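Local coordinates for serine-pyruvate aminotransferase (agxt) (Sulfolobus solfataricus, PDB 3ZRR), which catalyses the pyridoxal 5'-phosphate-dependent transfer of an amino group from serine to pyruvate, at the interface of chains A and B. Residues are numbered along the deposited sequence; one frame, centred on the assembly and turned at random. Chains: chain A/B, Serine-pyruvate aminotransferase (agxt).

The interface of chains A and B. Residues chain A 354, 357-358, 369-370, 373; chain B 373-374, 377-378, 381.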
loop_
_atom_site.group_PDB
_atom_site.type_symbol
_atom_site.label_atom_id
_atom_site.label_comp_id
_atom_site.label_asym_id
_atom_site.label_seq_id
_atom_site.Cartn_x
_atom_site.Cartn_y
_atom_site.Cartn_z
ATOM N N SER A 354 -26.032 18.342 -3.424
ATOM C CA SER A 354 -25.375 19.643 -3.543
ATOM C C SER A 354 -24.708 19.840 -4.898
ATOM O O SER A 354 -24.880 20.877 -5.530
ATOM C CB SER A 354 -24.339 19.843 -2.443
ATOM O OG SER A 354 -23.884 21.190 -2.498
ATOM N N GLU A 357 -27.424 20.381 -7.430
ATOM C CA GLU A 357 -28.028 21.727 -7.354
ATOM C C GLU A 357 -27.151 22.767 -8.039
ATOM O O GLU A 357 -27.630 23.564 -8.838
ATOM C CB GLU A 357 -28.252 22.137 -5.902
ATOM C CG GLU A 357 -29.423 21.502 -5.232
ATOM C CD GLU A 357 -29.872 22.283 -3.996
ATOM O OE1 GLU A 357 -29.598 23.485 -3.934
ATOM O OE2 GLU A 357 -30.517 21.708 -3.096
ATOM N N ARG A 358 -25.861 22.729 -7.732
ATOM C CA ARG A 358 -24.912 23.720 -8.230
ATOM C C ARG A 358 -24.661 23.599 -9.732
ATOM O O ARG A 358 -24.524 24.607 -10.424
ATOM C CB ARG A 358 -23.605 23.662 -7.419
ATOM C CG ARG A 358 -23.854 23.909 -5.916
ATOM C CD ARG A 358 -22.593 24.268 -5.139
ATOM N NE ARG A 358 -21.429 23.452 -5.496
ATOM C CZ ARG A 358 -21.082 22.308 -4.907
ATOM N NH1 ARG A 358 -21.814 21.797 -3.927
ATOM N NH2 ARG A 358 -20.003 21.655 -5.312
ATOM N N PHE A 369 -33.606 25.897 -6.246
ATOM C CA PHE A 369 -32.279 25.959 -5.610
ATOM C C PHE A 369 -32.401 26.048 -4.091
ATOM O O PHE A 369 -33.277 26.734 -3.577
ATOM C CB PHE A 369 -31.455 27.130 -6.162
ATOM C CG PHE A 369 -29.978 27.063 -5.823
ATOM C CD1 PHE A 369 -29.145 26.113 -6.422
ATOM C CD2 PHE A 369 -29.419 27.967 -4.918
ATOM C CE1 PHE A 369 -27.763 26.054 -6.105
ATOM C CE2 PHE A 369 -28.047 27.926 -4.597
ATOM C CZ PHE A 369 -27.214 26.969 -5.193
ATOM N N GLY A 370 -31.537 25.322 -3.382
ATOM C CA GLY A 370 -31.545 25.302 -1.913
ATOM C C GLY A 370 -32.421 24.218 -1.298
ATOM O O GLY A 370 -32.090 23.666 -0.242
ATOM N N VAL A 373 -30.897 20.255 -0.788
ATOM C CA VAL A 373 -30.027 20.003 0.370
ATOM C C VAL A 373 -30.799 19.958 1.674
ATOM O O VAL A 373 -30.517 19.108 2.536
ATOM C CB VAL A 373 -28.794 20.983 0.463
ATOM C CG1 VAL A 373 -27.747 20.682 -0.636
ATOM C CG2 VAL A 373 -29.240 22.465 0.397
ATOM N N VAL B 373 -26.471 24.898 5.343
ATOM C CA VAL B 373 -26.048 24.213 4.106
ATOM C C VAL B 373 -26.351 25.065 2.874
ATOM O O VAL B 373 -25.552 25.084 1.933
ATOM C CB VAL B 373 -26.622 22.765 3.958
ATOM C CG1 VAL B 373 -26.019 22.077 2.735
ATOM C CG2 VAL B 373 -26.305 21.928 5.182
ATOM N N LYS B 374 -27.476 25.788 2.910
ATOM C CA LYS B 374 -27.861 26.671 1.805
ATOM C C LYS B 374 -26.848 27.797 1.629
ATOM O O LYS B 374 -26.414 28.076 0.505
ATOM C CB LYS B 374 -29.268 27.261 1.991
ATOM C CG LYS B 374 -29.741 27.997 0.716
ATOM C CD LYS B 374 -31.110 28.646 0.805
ATOM C CE LYS B 374 -31.462 29.298 -0.535
ATOM N NZ LYS B 374 -32.840 29.874 -0.555
ATOM N N GLU B 377 -23.667 26.499 0.095
ATOM C CA GLU B 377 -23.916 26.247 -1.326
ATOM C C GLU B 377 -23.804 27.531 -2.119
ATOM O O GLU B 377 -23.208 27.548 -3.191
ATOM C CB GLU B 377 -25.323 25.707 -1.537
ATOM C CG GLU B 377 -25.510 24.261 -1.293
ATOM C CD GLU B 377 -26.465 23.677 -2.309
ATOM O OE1 GLU B 377 -27.677 24.020 -2.296
ATOM O OE2 GLU B 377 -25.993 22.887 -3.145
ATOM N N GLU B 378 -24.398 28.594 -1.575
ATOM C CA GLU B 378 -24.387 29.907 -2.207
ATOM C C GLU B 378 -22.968 30.386 -2.382
ATOM O O GLU B 378 -22.588 30.788 -3.485
ATOM C CB GLU B 378 -25.211 30.931 -1.406
ATOM C CG GLU B 378 -26.723 30.648 -1.334
ATOM C CD GLU B 378 -27.567 31.318 -2.427
ATOM O OE1 GLU B 378 -27.017 32.059 -3.274
ATOM O OE2 GLU B 378 -28.803 31.097 -2.431
ATOM N N PHE B 381 -21.171 28.261 -4.976
ATOM C CA PHE B 381 -21.715 28.552 -6.296
ATOM C C PHE B 381 -21.158 29.854 -6.856
ATOM O O PHE B 381 -20.763 29.899 -8.014
ATOM C CB PHE B 381 -23.250 28.588 -6.303
ATOM C CG PHE B 381 -23.819 28.900 -7.659
ATOM C CD1 PHE B 381 -23.901 27.902 -8.635
ATOM C CD2 PHE B 381 -24.224 30.195 -7.984
ATOM C CE1 PHE B 381 -24.402 28.180 -9.912
ATOM C CE2 PHE B 381 -24.713 30.494 -9.264
ATOM C CZ PHE B 381 -24.803 29.482 -10.234
#
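Helix 371-381 of chain B packs against helix 346-363 of chain A, the loop at A:Phe369 and A:Gly370, and the start of chain A's own helix 371-381. B:Glu377, bent at its second torsion (chi2 -142°), pushes its carboxylate among A:Ser354, A:Glu357, A:Phe369 and A:Val373. The hydroxyl OG of A:Ser354 donates to B:Glu377 OE2 at 2.8 Å, on its anti side and tilted out of the carboxylate plane. Small and able both to give and to accept, the serine also takes a bent bond from A:Arg358 NH1, which lies 4.4 Å from B:Glu377 OE2 and may ease its charge. B:Glu377 OE1 sits 2.6 Å from A:Glu357 OE1, the carboxylates turned 73° apart; the pair would repel if both were charged, but could hydrogen-bond if one carries a proton, which is not seen. Acidic A:Glu357 suits the N-terminal end of its own chain's helix 371-381, accepting from the amides of A:Gly370, whose positive phi glycine takes readily, and A:Val373. An alanine in place of A:Glu357 would probably leave both amides without this acceptor and free the helix start and A:Phe369 loop to shift. The flat ring of A:Phe369 turns one face to both OE1 atoms, near its rim, and its polarised C-H edge to B:Glu378 OE2. Short, branched A:Val373 meets B:Glu377 tip to tip, CG2 to OE1 3.5 Å, and B:Val373 CG1 through CB. Repeated by two-fold symmetry, the patch joins C-terminal regions of two subunits in the four-chain assembly; the structure alone does not show whether this contact holds in solution.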